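Local coordinates for protein galactonate dehydratase (Zobellia galactanivorans, PDB 5OLC) that belongs to the enolase superfamily of enzymes, joining an N-terminal domain of the mandelate racemase type to a C-terminal TIM-barrel-like domain, at residues A[136-141]-A[167-172]; A[196-201]-A[223-228]; A[308-313]-A[348-353]; A[314-319]-A[334-339]. All coordinates share one frame; numbering follows the deposited sequence.

Contact 1 (A[136-141]-A[167-172])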
loop_
_atom_site.group_PDB
_atom_site.type_symbol
_atom_site.label_atom_id
_atom_site.label_comp_id
_atom_site.label_asym_id
_atom_site.label_seq_id
_atom_site.Cartn_x
_atom_site.Cartn_y
_atom_site.Cartn_z
ATOM N N ILE A 136 37.597 -21.742 3.995
ATOM C CA ILE A 136 37.144 -23.018 3.453
ATOM C C ILE A 136 35.678 -22.841 3.074
ATOM O O ILE A 136 34.923 -22.203 3.812
ATOM C CB ILE A 136 37.386 -24.197 4.455
ATOM C CG1 ILE A 136 38.900 -24.447 4.659
ATOM C CG2 ILE A 136 36.675 -25.496 4.021
ATOM C CD1 ILE A 136 39.453 -23.857 5.948
ATOM N N ILE A 137 35.315 -23.315 1.876
ATOM C CA ILE A 137 33.958 -23.263 1.342
ATOM C C ILE A 137 33.619 -24.679 0.797
ATOM O O ILE A 137 34.518 -25.365 0.325
ATOM C CB ILE A 137 33.690 -22.053 0.365
ATOM C CG1 ILE A 137 33.462 -22.477 -1.063
ATOM C CG2 ILE A 137 34.734 -20.946 0.409
ATOM C CD1 ILE A 137 32.069 -22.489 -1.391
ATOM N N GLU A 138 32.364 -25.138 0.937
ATOM C CA GLU A 138 31.948 -26.469 0.485
ATOM C C GLU A 138 31.007 -26.355 -0.734
ATOM O O GLU A 138 29.802 -26.153 -0.569
ATOM C CB GLU A 138 31.380 -27.341 1.638
ATOM C CG GLU A 138 30.231 -26.750 2.441
ATOM C CD GLU A 138 29.490 -27.743 3.315
ATOM O OE1 GLU A 138 28.248 -27.619 3.420
ATOM O OE2 GLU A 138 30.143 -28.641 3.895
ATOM N N PRO A 139 31.543 -26.412 -1.974
ATOM C CA PRO A 139 30.671 -26.211 -3.146
ATOM C C PRO A 139 29.759 -27.385 -3.478
ATOM O O PRO A 139 29.951 -28.487 -2.953
ATOM C CB PRO A 139 31.660 -25.901 -4.272
ATOM C CG PRO A 139 32.897 -26.605 -3.883
ATOM C CD PRO A 139 32.949 -26.622 -2.376
ATOM N N TYR A 140 28.754 -27.137 -4.336
ATOM C CA TYR A 140 27.834 -28.175 -4.786
ATOM C C TYR A 140 28.149 -28.599 -6.220
ATOM O O TYR A 140 28.668 -27.797 -7.015
ATOM C CB TYR A 140 26.358 -27.787 -4.597
ATOM C CG TYR A 140 25.912 -26.528 -5.316
ATOM C CD1 TYR A 140 26.007 -25.280 -4.704
ATOM C CD2 TYR A 140 25.288 -26.594 -6.559
ATOM C CE1 TYR A 140 25.564 -24.121 -5.345
ATOM C CE2 TYR A 140 24.836 -25.442 -7.208
ATOM C CZ TYR A 140 24.979 -24.206 -6.598
ATOM O OH TYR A 140 24.537 -23.061 -7.221
ATOM N N ALA A 141 27.875 -29.877 -6.527
ATOM C CA ALA A 141 28.122 -30.459 -7.835
ATOM C C ALA A 141 26.872 -30.334 -8.720
ATOM O O ALA A 141 25.810 -30.814 -8.325
ATOM C CB ALA A 141 28.518 -31.919 -7.677
ATOM N N GLY A 167 33.296 -36.850 -2.241
ATOM C CA GLY A 167 33.257 -36.070 -1.006
ATOM C C GLY A 167 32.199 -34.982 -0.899
ATOM O O GLY A 167 31.954 -34.490 0.206
ATOM N N PHE A 168 31.572 -34.583 -2.038
ATOM C CA PHE A 168 30.556 -33.527 -2.103
ATOM C C PHE A 168 29.451 -33.675 -1.071
ATOM O O PHE A 168 28.972 -34.783 -0.828
ATOM C CB PHE A 168 29.968 -33.393 -3.510
ATOM C CG PHE A 168 30.923 -32.820 -4.524
ATOM C CD1 PHE A 168 31.033 -31.443 -4.705
ATOM C CD2 PHE A 168 31.704 -33.650 -5.309
ATOM C CE1 PHE A 168 31.923 -30.908 -5.646
ATOM C CE2 PHE A 168 32.586 -33.119 -6.255
ATOM C CZ PHE A 168 32.689 -31.750 -6.418
ATOM N N LYS A 169 29.091 -32.550 -0.432
ATOM C CA LYS A 169 28.086 -32.469 0.631
ATOM C C LYS A 169 26.698 -32.111 0.087
ATOM O O LYS A 169 25.689 -32.293 0.778
ATOM C CB LYS A 169 28.526 -31.454 1.713
ATOM C CG LYS A 169 29.988 -31.571 2.194
ATOM C CD LYS A 169 30.249 -32.753 3.149
ATOM C CE LYS A 169 31.671 -32.794 3.668
ATOM N NZ LYS A 169 32.640 -33.332 2.670
ATOM N N ALA A 170 26.657 -31.610 -1.161
ATOM C CA ALA A 170 25.441 -31.190 -1.854
ATOM C C ALA A 170 25.551 -31.355 -3.365
ATOM O O ALA A 170 26.653 -31.262 -3.917
ATOM C CB ALA A 170 25.144 -29.736 -1.527
ATOM N N THR A 171 24.403 -31.570 -4.036
ATOM C CA THR A 171 24.354 -31.705 -5.493
ATOM C C THR A 171 23.103 -31.043 -6.087
ATOM O O THR A 171 22.010 -31.189 -5.537
ATOM C CB THR A 171 24.549 -33.170 -5.952
ATOM O OG1 THR A 171 24.612 -33.219 -7.378
ATOM C CG2 THR A 171 23.474 -34.127 -5.424
ATOM N N LYS A 172 23.275 -30.312 -7.211
ATOM C CA LYS A 172 22.178 -29.629 -7.907
ATOM C C LYS A 172 21.805 -30.328 -9.213
ATOM O O LYS A 172 22.613 -30.420 -10.147
ATOM C CB LYS A 172 22.485 -28.142 -8.135
ATOM C CG LYS A 172 21.287 -27.338 -8.619
ATOM C CD LYS A 172 21.669 -25.917 -8.957
ATOM C CE LYS A 172 22.044 -25.724 -10.405
ATOM N NZ LYS A 172 22.549 -24.354 -10.666
HETATM O O HOH W 1 30.426 -29.983 -0.717
#

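Contact 2 (A[196-201]-A[223-228])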
loop_
_atom_site.group_PDB
_atom_site.type_symbol
_atom_site.label_atom_id
_atom_site.label_comp_id
_atom_site.label_asym_id
_atom_site.label_seq_id
_atom_site.Cartn_x
_atom_site.Cartn_y
_atom_site.Cartn_z
ATOM N N ASP A 196 21.785 -37.954 4.152
ATOM C CA ASP A 196 22.865 -37.081 4.602
ATOM C C ASP A 196 23.310 -36.020 3.593
ATOM O O ASP A 196 23.744 -34.940 4.011
ATOM C CB ASP A 196 24.059 -37.919 5.070
ATOM C CG ASP A 196 23.690 -38.917 6.145
ATOM O OD1 ASP A 196 23.197 -38.487 7.211
ATOM O OD2 ASP A 196 23.869 -40.130 5.912
ATOM N N MET A 197 23.219 -36.310 2.286
ATOM C CA MET A 197 23.649 -35.353 1.263
ATOM C C MET A 197 22.514 -34.406 0.864
ATOM O O MET A 197 21.386 -34.866 0.655
ATOM C CB MET A 197 24.207 -36.095 0.036
ATOM C CG MET A 197 25.102 -35.243 -0.820
ATOM S SD MET A 197 25.430 -36.016 -2.417
ATOM C CE MET A 197 26.499 -34.820 -3.131
ATOM N N ARG A 198 22.817 -33.088 0.753
ATOM C CA ARG A 198 21.845 -32.063 0.334
ATOM C C ARG A 198 21.577 -32.168 -1.172
ATOM O O ARG A 198 22.476 -32.515 -1.941
ATOM C CB ARG A 198 22.338 -30.647 0.662
ATOM C CG ARG A 198 22.285 -30.267 2.130
ATOM C CD ARG A 198 22.632 -28.794 2.375
ATOM N NE ARG A 198 23.872 -28.334 1.735
ATOM C CZ ARG A 198 25.092 -28.512 2.231
ATOM N NH1 ARG A 198 25.266 -29.179 3.367
ATOM N NH2 ARG A 198 26.155 -28.055 1.576
ATOM N N LEU A 199 20.352 -31.855 -1.590
ATOM C CA LEU A 199 19.945 -31.936 -2.986
ATOM C C LEU A 199 19.066 -30.734 -3.369
ATOM O O LEU A 199 18.117 -30.418 -2.650
ATOM C CB LEU A 199 19.221 -33.286 -3.211
ATOM C CG LEU A 199 18.612 -33.579 -4.579
ATOM C CD1 LEU A 199 19.685 -33.886 -5.615
ATOM C CD2 LEU A 199 17.667 -34.743 -4.485
ATOM N N MET A 200 19.392 -30.066 -4.495
ATOM C CA MET A 200 18.659 -28.895 -5.007
ATOM C C MET A 200 18.151 -29.150 -6.431
ATOM O O MET A 200 18.817 -29.850 -7.191
ATOM C CB MET A 200 19.535 -27.627 -4.995
ATOM C CG MET A 200 20.037 -27.224 -3.626
ATOM S SD MET A 200 21.546 -28.080 -3.099
ATOM C CE MET A 200 22.713 -27.268 -4.052
ATOM N N ILE A 201 16.994 -28.561 -6.794
ATOM C CA ILE A 201 16.384 -28.702 -8.121
ATOM C C ILE A 201 16.426 -27.370 -8.908
ATOM O O ILE A 201 16.212 -26.304 -8.328
ATOM C CB ILE A 201 14.962 -29.336 -8.064
ATOM C CG1 ILE A 201 13.996 -28.534 -7.165
ATOM C CG2 ILE A 201 15.053 -30.787 -7.599
ATOM C CD1 ILE A 201 12.515 -28.704 -7.460
ATOM N N ASP A 223 13.287 -33.818 0.793
ATOM C CA ASP A 223 14.152 -32.823 1.451
ATOM C C ASP A 223 14.985 -32.021 0.438
ATOM O O ASP A 223 16.185 -32.276 0.250
ATOM C CB ASP A 223 15.024 -33.461 2.557
ATOM C CG ASP A 223 15.999 -32.510 3.249
ATOM O OD1 ASP A 223 15.536 -31.643 4.020
ATOM O OD2 ASP A 223 17.229 -32.642 3.021
ATOM N N ILE A 224 14.325 -31.079 -0.247
ATOM C CA ILE A 224 15.010 -30.250 -1.239
ATOM C C ILE A 224 15.534 -28.987 -0.576
ATOM O O ILE A 224 14.759 -28.252 0.045
ATOM C CB ILE A 224 14.171 -29.994 -2.522
ATOM C CG1 ILE A 224 13.651 -31.321 -3.146
ATOM C CG2 ILE A 224 14.936 -29.138 -3.542
ATOM C CD1 ILE A 224 14.705 -32.484 -3.382
ATOM N N SER A 225 16.860 -28.767 -0.679
ATOM C CA SER A 225 17.543 -27.615 -0.095
ATOM C C SER A 225 17.094 -26.286 -0.707
ATOM O O SER A 225 16.969 -25.309 0.027
ATOM C CB SER A 225 19.052 -27.793 -0.135
ATOM O OG SER A 225 19.404 -28.903 0.676
ATOM N N TRP A 226 16.805 -26.258 -2.028
ATOM C CA TRP A 226 16.255 -25.082 -2.705
ATOM C C TRP A 226 15.783 -25.378 -4.140
ATOM O O TRP A 226 16.227 -26.346 -4.758
ATOM C CB TRP A 226 17.176 -23.826 -2.654
ATOM C CG TRP A 226 18.317 -23.786 -3.621
ATOM C CD1 TRP A 226 18.243 -23.651 -4.974
ATOM C CD2 TRP A 226 19.708 -23.722 -3.287
ATOM N NE1 TRP A 226 19.504 -23.590 -5.512
ATOM C CE2 TRP A 226 20.426 -23.642 -4.499
ATOM C CE3 TRP A 226 20.427 -23.802 -2.083
ATOM C CZ2 TRP A 226 21.825 -23.618 -4.541
ATOM C CZ3 TRP A 226 21.812 -23.764 -2.124
ATOM C CH2 TRP A 226 22.497 -23.659 -3.341
ATOM N N PHE A 227 14.886 -24.511 -4.655
ATOM C CA PHE A 227 14.360 -24.563 -6.006
ATOM C C PHE A 227 14.884 -23.340 -6.766
ATOM O O PHE A 227 14.497 -22.201 -6.482
ATOM C CB PHE A 227 12.818 -24.652 -6.000
ATOM C CG PHE A 227 12.124 -25.015 -7.302
ATOM C CD1 PHE A 227 12.857 -25.252 -8.463
ATOM C CD2 PHE A 227 10.735 -25.103 -7.367
ATOM C CE1 PHE A 227 12.218 -25.570 -9.657
ATOM C CE2 PHE A 227 10.095 -25.433 -8.566
ATOM C CZ PHE A 227 10.840 -25.656 -9.702
ATOM N N GLU A 228 15.808 -23.602 -7.713
ATOM C CA GLU A 228 16.478 -22.611 -8.554
ATOM C C GLU A 228 15.676 -22.290 -9.803
ATOM O O GLU A 228 15.169 -23.198 -10.466
ATOM C CB GLU A 228 17.904 -23.066 -8.910
ATOM C CG GLU A 228 18.850 -21.908 -9.184
ATOM C CD GLU A 228 20.277 -22.296 -9.520
ATOM O OE1 GLU A 228 20.974 -22.826 -8.626
ATOM O OE2 GLU A 228 20.714 -22.030 -10.664
#

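Contact 3 (A[308-313]-A[348-353])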
loop_
_atom_site.group_PDB
_atom_site.type_symbol
_atom_site.label_atom_id
_atom_site.label_comp_id
_atom_site.label_asym_id
_atom_site.label_seq_id
_atom_site.Cartn_x
_atom_site.Cartn_y
_atom_site.Cartn_z
ATOM N N THR A 308 34.673 -21.010 -16.976
ATOM C CA THR A 308 36.019 -21.560 -16.776
ATOM C C THR A 308 36.462 -21.256 -15.340
ATOM O O THR A 308 35.661 -20.752 -14.549
ATOM C CB THR A 308 37.024 -21.033 -17.822
ATOM O OG1 THR A 308 37.376 -19.691 -17.518
ATOM C CG2 THR A 308 36.541 -21.148 -19.247
ATOM N N TRP A 309 37.726 -21.535 -14.995
ATOM C CA TRP A 309 38.206 -21.238 -13.656
ATOM C C TRP A 309 38.399 -19.749 -13.442
ATOM O O TRP A 309 38.523 -19.357 -12.284
ATOM C CB TRP A 309 39.458 -22.033 -13.286
ATOM C CG TRP A 309 39.226 -23.508 -13.215
ATOM C CD1 TRP A 309 39.463 -24.415 -14.205
ATOM C CD2 TRP A 309 38.710 -24.251 -12.101
ATOM N NE1 TRP A 309 39.121 -25.683 -13.779
ATOM C CE2 TRP A 309 38.645 -25.609 -12.495
ATOM C CE3 TRP A 309 38.316 -23.908 -10.799
ATOM C CZ2 TRP A 309 38.199 -26.621 -11.636
ATOM C CZ3 TRP A 309 37.875 -24.916 -9.948
ATOM C CH2 TRP A 309 37.821 -26.253 -10.367
ATOM N N ILE A 310 38.381 -18.905 -14.521
ATOM C CA ILE A 310 38.448 -17.443 -14.336
ATOM C C ILE A 310 37.194 -17.033 -13.562
ATOM O O ILE A 310 37.311 -16.326 -12.566
ATOM C CB ILE A 310 38.629 -16.605 -15.632
ATOM C CG1 ILE A 310 39.961 -16.936 -16.321
ATOM C CG2 ILE A 310 38.578 -15.122 -15.293
ATOM C CD1 ILE A 310 40.056 -16.556 -17.720
ATOM N N ALA A 311 36.011 -17.553 -14.000
ATOM C CA ALA A 311 34.681 -17.397 -13.410
ATOM C C ALA A 311 34.597 -18.055 -12.037
ATOM O O ALA A 311 34.119 -17.408 -11.094
ATOM C CB ALA A 311 33.644 -18.022 -14.305
ATOM N N ILE A 312 35.030 -19.346 -11.913
ATOM C CA ILE A 312 34.980 -20.047 -10.625
ATOM C C ILE A 312 35.820 -19.304 -9.581
ATOM O O ILE A 312 35.324 -19.067 -8.483
ATOM C CB ILE A 312 35.309 -21.550 -10.724
ATOM C CG1 ILE A 312 34.366 -22.235 -11.712
ATOM C CG2 ILE A 312 35.251 -22.238 -9.345
ATOM C CD1 ILE A 312 35.003 -23.349 -12.552
ATOM N N SER A 313 37.042 -18.856 -9.956
ATOM C CA SER A 313 37.946 -18.096 -9.082
ATOM C C SER A 313 37.288 -16.862 -8.480
ATOM O O SER A 313 37.357 -16.693 -7.267
ATOM C CB SER A 313 39.222 -17.705 -9.817
ATOM O OG SER A 313 40.007 -18.858 -10.041
ATOM N N GLU A 348 41.096 -27.266 -19.611
ATOM C CA GLU A 348 42.327 -27.184 -20.405
ATOM C C GLU A 348 42.818 -25.754 -20.637
ATOM O O GLU A 348 44.000 -25.499 -20.443
ATOM C CB GLU A 348 42.191 -27.927 -21.748
ATOM C CG GLU A 348 41.985 -29.430 -21.636
ATOM C CD GLU A 348 41.692 -30.164 -22.933
ATOM O OE1 GLU A 348 42.277 -29.793 -23.979
ATOM O OE2 GLU A 348 40.906 -31.139 -22.896
ATOM N N VAL A 349 41.943 -24.840 -21.088
ATOM C CA VAL A 349 42.347 -23.463 -21.386
ATOM C C VAL A 349 42.724 -22.692 -20.112
ATOM O O VAL A 349 43.681 -21.910 -20.149
ATOM C CB VAL A 349 41.324 -22.697 -22.264
ATOM C CG1 VAL A 349 41.875 -21.345 -22.711
ATOM C CG2 VAL A 349 40.921 -23.518 -23.483
ATOM N N THR A 350 42.006 -22.932 -18.989
ATOM C CA THR A 350 42.292 -22.234 -17.729
ATOM C C THR A 350 42.946 -23.116 -16.673
ATOM O O THR A 350 42.525 -24.244 -16.404
ATOM C CB THR A 350 41.077 -21.506 -17.163
ATOM O OG1 THR A 350 39.974 -22.398 -17.100
ATOM C CG2 THR A 350 40.734 -20.265 -17.950
ATOM N N LEU A 351 43.975 -22.531 -16.062
ATOM C CA LEU A 351 44.823 -23.096 -15.034
ATOM C C LEU A 351 44.524 -22.465 -13.670
ATOM O O LEU A 351 44.715 -21.259 -13.473
ATOM C CB LEU A 351 46.299 -22.855 -15.405
ATOM C CG LEU A 351 46.734 -23.272 -16.798
ATOM C CD1 LEU A 351 47.758 -22.313 -17.345
ATOM C CD2 LEU A 351 47.231 -24.716 -16.812
ATOM N N HIS A 352 44.067 -23.299 -12.730
ATOM C CA HIS A 352 43.752 -22.883 -11.373
ATOM C C HIS A 352 44.805 -23.402 -10.374
ATOM O O HIS A 352 45.479 -24.401 -10.636
ATOM C CB HIS A 352 42.335 -23.347 -10.990
ATOM C CG HIS A 352 42.174 -24.832 -10.838
ATOM N ND1 HIS A 352 42.256 -25.442 -9.601
ATOM C CD2 HIS A 352 41.898 -25.773 -11.767
ATOM C CE1 HIS A 352 42.031 -26.726 -9.815
ATOM N NE2 HIS A 352 41.815 -26.974 -11.102
ATOM N N LYS A 353 44.934 -22.716 -9.235
ATOM C CA LYS A 353 45.851 -23.093 -8.159
ATOM C C LYS A 353 45.075 -23.736 -6.979
ATOM O O LYS A 353 45.656 -24.494 -6.195
ATOM C CB LYS A 353 46.635 -21.849 -7.671
ATOM C CG LYS A 353 47.957 -21.582 -8.409
ATOM C CD LYS A 353 47.790 -20.818 -9.737
ATOM C CE LYS A 353 48.762 -19.669 -9.873
ATOM N NZ LYS A 353 48.775 -19.125 -11.252
#

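Contact 4 (A[314-319]-A[334-339])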
loop_
_atom_site.group_PDB
_atom_site.type_symbol
_atom_site.label_atom_id
_atom_site.label_comp_id
_atom_site.label_asym_id
_atom_site.label_seq_id
_atom_site.Cartn_x
_atom_site.Cartn_y
_atom_site.Cartn_z
ATOM N N ALA A 314 36.606 -16.036 -9.315
ATOM C CA ALA A 314 35.889 -14.835 -8.896
ATOM C C ALA A 314 34.851 -15.177 -7.799
ATOM O O ALA A 314 34.747 -14.441 -6.808
ATOM C CB ALA A 314 35.222 -14.186 -10.097
ATOM N N ALA A 315 34.141 -16.331 -7.946
ATOM C CA ALA A 315 33.188 -16.821 -6.946
ATOM C C ALA A 315 33.912 -17.303 -5.706
ATOM O O ALA A 315 33.467 -16.983 -4.614
ATOM C CB ALA A 315 32.318 -17.919 -7.513
ATOM N N VAL A 316 35.048 -18.009 -5.854
ATOM C CA VAL A 316 35.842 -18.472 -4.699
ATOM C C VAL A 316 36.160 -17.264 -3.821
ATOM O O VAL A 316 35.888 -17.281 -2.622
ATOM C CB VAL A 316 37.162 -19.213 -5.072
ATOM C CG1 VAL A 316 37.822 -19.793 -3.830
ATOM C CG2 VAL A 316 36.942 -20.299 -6.115
ATOM N N HIS A 317 36.689 -16.206 -4.443
ATOM C CA HIS A 317 37.057 -14.981 -3.764
ATOM C C HIS A 317 35.856 -14.190 -3.276
ATOM O O HIS A 317 35.962 -13.549 -2.238
ATOM C CB HIS A 317 38.005 -14.153 -4.627
ATOM C CG HIS A 317 39.364 -14.776 -4.686
ATOM N ND1 HIS A 317 40.377 -14.374 -3.831
ATOM C CD2 HIS A 317 39.797 -15.845 -5.398
ATOM C CE1 HIS A 317 41.410 -15.165 -4.097
ATOM N NE2 HIS A 317 41.108 -16.067 -5.032
ATOM N N LEU A 318 34.694 -14.283 -3.955
ATOM C CA LEU A 318 33.509 -13.564 -3.466
ATOM C C LEU A 318 32.878 -14.246 -2.247
ATOM O O LEU A 318 32.660 -13.551 -1.248
ATOM C CB LEU A 318 32.475 -13.272 -4.548
ATOM C CG LEU A 318 31.400 -12.287 -4.097
ATOM C CD1 LEU A 318 31.463 -10.976 -4.862
ATOM C CD2 LEU A 318 30.028 -12.938 -4.110
ATOM N N VAL A 319 32.618 -15.585 -2.293
ATOM C CA VAL A 319 32.020 -16.279 -1.135
ATOM C C VAL A 319 33.003 -16.261 0.078
ATOM O O VAL A 319 32.550 -16.251 1.229
ATOM C CB VAL A 319 31.379 -17.680 -1.394
ATOM C CG1 VAL A 319 31.013 -17.896 -2.862
ATOM C CG2 VAL A 319 32.209 -18.829 -0.848
ATOM N N PRO A 334 30.081 -21.902 3.845
ATOM C CA PRO A 334 29.300 -21.482 2.667
ATOM C C PRO A 334 29.439 -22.420 1.475
ATOM O O PRO A 334 30.361 -23.229 1.461
ATOM C CB PRO A 334 29.893 -20.116 2.344
ATOM C CG PRO A 334 31.296 -20.224 2.764
ATOM C CD PRO A 334 31.289 -21.070 3.999
ATOM N N THR A 335 28.531 -22.296 0.469
ATOM C CA THR A 335 28.564 -23.062 -0.794
ATOM C C THR A 335 28.668 -22.114 -2.001
ATOM O O THR A 335 28.416 -20.908 -1.878
ATOM C CB THR A 335 27.345 -23.995 -0.993
ATOM O OG1 THR A 335 26.164 -23.231 -1.252
ATOM C CG2 THR A 335 27.134 -24.976 0.146
ATOM N N MET A 336 29.027 -22.680 -3.170
ATOM C CA MET A 336 29.119 -21.986 -4.454
ATOM C C MET A 336 28.894 -22.979 -5.591
ATOM O O MET A 336 28.991 -24.191 -5.367
ATOM C CB MET A 336 30.453 -21.247 -4.604
ATOM C CG MET A 336 31.625 -22.155 -4.879
ATOM S SD MET A 336 33.093 -21.230 -5.301
ATOM C CE MET A 336 34.101 -22.518 -5.775
ATOM N N GLU A 337 28.592 -22.476 -6.803
ATOM C CA GLU A 337 28.334 -23.349 -7.944
ATOM C C GLU A 337 29.611 -23.901 -8.571
ATOM O O GLU A 337 30.377 -23.161 -9.197
ATOM C CB GLU A 337 27.427 -22.674 -8.997
ATOM C CG GLU A 337 26.818 -23.655 -9.988
ATOM C CD GLU A 337 25.634 -23.180 -10.808
ATOM O OE1 GLU A 337 24.829 -22.364 -10.297
ATOM O OE2 GLU A 337 25.464 -23.696 -11.936
ATOM N N LEU A 338 29.807 -25.220 -8.434
ATOM C CA LEU A 338 30.946 -25.901 -9.027
ATOM C C LEU A 338 30.474 -26.836 -10.145
ATOM O O LEU A 338 30.043 -27.961 -9.863
ATOM C CB LEU A 338 31.755 -26.652 -7.953
ATOM C CG LEU A 338 33.171 -27.100 -8.334
ATOM C CD1 LEU A 338 34.144 -25.920 -8.417
ATOM C CD2 LEU A 338 33.688 -28.095 -7.346
ATOM N N ASP A 339 30.524 -26.347 -11.413
ATOM C CA ASP A 339 30.133 -27.102 -12.613
ATOM C C ASP A 339 30.982 -28.363 -12.749
ATOM O O ASP A 339 32.202 -28.264 -12.892
ATOM C CB ASP A 339 30.242 -26.227 -13.883
ATOM C CG ASP A 339 29.823 -26.906 -15.182
ATOM O OD1 ASP A 339 28.859 -27.702 -15.155
ATOM O OD2 ASP A 339 30.441 -26.614 -16.232
#

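Contact 1 (A[136-141]-A[167-172])
Glu-138 opens the contact by crossing the Lys-169 side chain at about a right angle, its OE2 lying 3.4 Å from Lys-169 CG. This is a meeting with the aliphatic part of the lysine: that chain bends back to give NZ to Gly-167 O, while Glu-138 OE1 forms a salt bridge with Arg-198. At Pro-139 the backbones are too far apart to bond directly, and one water spans the gap, donating to Pro-139 O (2.7 Å) and accepting from Lys-169 N. The same carbonyl oxygen lies in the plane of the Phe-168 ring, at its edge. Tyr-140 sets CB 3.8 Å from Ala-170 CB, and its CE2 is 3.6 Å from Lys-172 CD, an oblique approach to the aliphatic shaft of the lysine. True strand pairing begins at Ala-141, whose N donates to Ala-170 O (3.2 Å, 165° at the hydrogen). Ala-141 O is gripped twice, from opposite faces of its plane, by Lys-172 N and by Thr-171 OG1, which stands anti to its own backbone N (chi1 -175°), while Ala-141 CB sits 3.9 Å above the centre of the Phe-168 ring. The parallel strands 136-142 and 170-174, linked through helix 154-165, are thus neighbours in the barrel wall; strand 198-202 adjoins the second, and strand 337-339 borders the first.

Contact 2 (A[196-201]-A[223-228])
Met-200 and Ile-201 pack tightly against Trp-226 and Phe-227, each pair meeting over a ring face. Met-200 CG stands 3.5 Å above the indole plane, over its centre. The chain then bends at chi2 (84°), placing SD 4.4 Å from the centroid of the six-membered ring and only 8° off its normal, a Met-aromatic contact; CE ends 3.7 Å from Trp-226 CH2. On the other side of the strand, Ile-201 CD1 lies 3.6 Å above the centre of the Phe-227 ring, and its CG1 also touches Ile-224 CG2. Leu-199 and Ile-224, both buried, run side by side, pointing the same way, with CD2 and CD1 in contact at 3.9 Å. The backbone holds the later half in parallel register: Ile-201 N donates to Trp-226 O, and Glu-228 N to Ile-201 O (2.8 Å).

The looser side is that of Arg-198, Ser-225 and Asp-223. Ser-225, where the chain turns a corner, still donates its N to Leu-199 O (2.9 Å), but its OG merely lies alongside Arg-198 CB (3.4 Å), CG and CD. Asp-223 is exposed to solvent and lends little to the interface.

These are the two strands of the beta-alpha-beta unit 198-202, 209-219, 224-228. Leu-199, Ile-201 and Ile-224 pack on helix 179-193, whereas Trp-226 meets the Tyr-140 ring edge-to-face; strands 170-174 and 250-252 continue the sheet beyond this pair.

Contact 3 (A[308-313]-A[348-353])
Thr-350, Trp-309 and His-352 bury the most surface here, and two distinct interactions link them. The first is polar. Thr-350 OG1, set between the backbone N and the carbonyl carbon (chi1 51°), accepts from Trp-309 N in the first turn of the helix (3.2 Å, 166° at the hydrogen), and its hydroxyl is hydrogen-bonded to Arg-346 O. The same oxygen lies near the plane of the indole, at its edge, 3.6 Å from Trp-309 CD1. The methyl branch, CG2, turns instead to Ile-310 CD1 at 3.8 Å.

The second is a face-to-face stack of the His-352 ring on the six-membered ring of Trp-309, with centroids 3.9 Å apart and planes inclined by 27°. His-352 CD2 lies over the centre of the indole, nearest CE2, and NE2 reaches out toward CZ2. Ile-312 CD1 lies against the opposite face, offset toward the rim.

Thr-308 caps the helix, its OG1 accepting from Ile-310 N (3.3 Å). That oxygen also bonds Glu-55, and Ile-39 and Ile-41 of strand 36-46 press on Thr-308, while Val-371 and Val-373 of strand 371-373 flank Trp-309 and Thr-350. The start of helix 309-321 is therefore lodged between the antiparallel sheet 11-56 and strands 350-357 and 371-373.

Contact 4 (A[314-319]-A[334-339])
Met-336 reaches Val-316 because chi1 (75°) sets its CG between the backbone N and the carbonyl carbon, after which chi2 and chi3, both near anti, extend the chain straight to the helix. The thioether end makes the contact: CE is 3.6 Å from Val-316 CG2, and SD is 4.1 Å from Ala-315 CB. Val-316 directs its CA-CB bond away from the loop, but chi1 (-173°) carries CG1 anti to the backbone N, and the other branch, CG2, lies beside that nitrogen and faces the methionine methyl.

One turn further on, Val-319 uses both branches. CG1 touches Met-336 CB at 3.8 Å, the two side chains crossing at about a right angle, and CG2 meets the ring of Pro-334 at CG, 4.0 Å away. Residues 315, 316 and 319 thus present one stripe of the helix surface to the extended residues that lead into strand 337-339, and the contact is apolar throughout.

Leu-361 and Ile-137 join the same apolar cluster around Met-336. The arrangement is that of a barrel helix packed on the approach to the next strand: helix 309-321 precedes strand 337-339 in the modified (beta/alpha)7-beta barrel of the enolase superfamily, and that strand pairs in parallel with 136-142, closing the ring.

How the contacts relate
Contacts 1, 2 and 4 meet around the barrel interior; contact 3 joins them only through contact 4, its centre about 12 Å from that one and about 26 Å from contact 2. Lys-172 NZ of contact 1 forms salt bridges with Glu-228 OE2 of contact 2 and Glu-337 OE1 of contact 4, each at 3.0 Å. A further bridge, Glu-138 OE1 to Arg-198 NH2 at 2.8 Å, ties contact 1 to contact 2 at the opposite strand ends. Contacts 3 and 4 use successive turns of helix 309-321 and touch where Ile-312 CG2 meets Met-336 CE at 3.8 Å. In this superfamily the active site lies at the C-terminal ends of the barrel strands, consistent with a position near Lys-172.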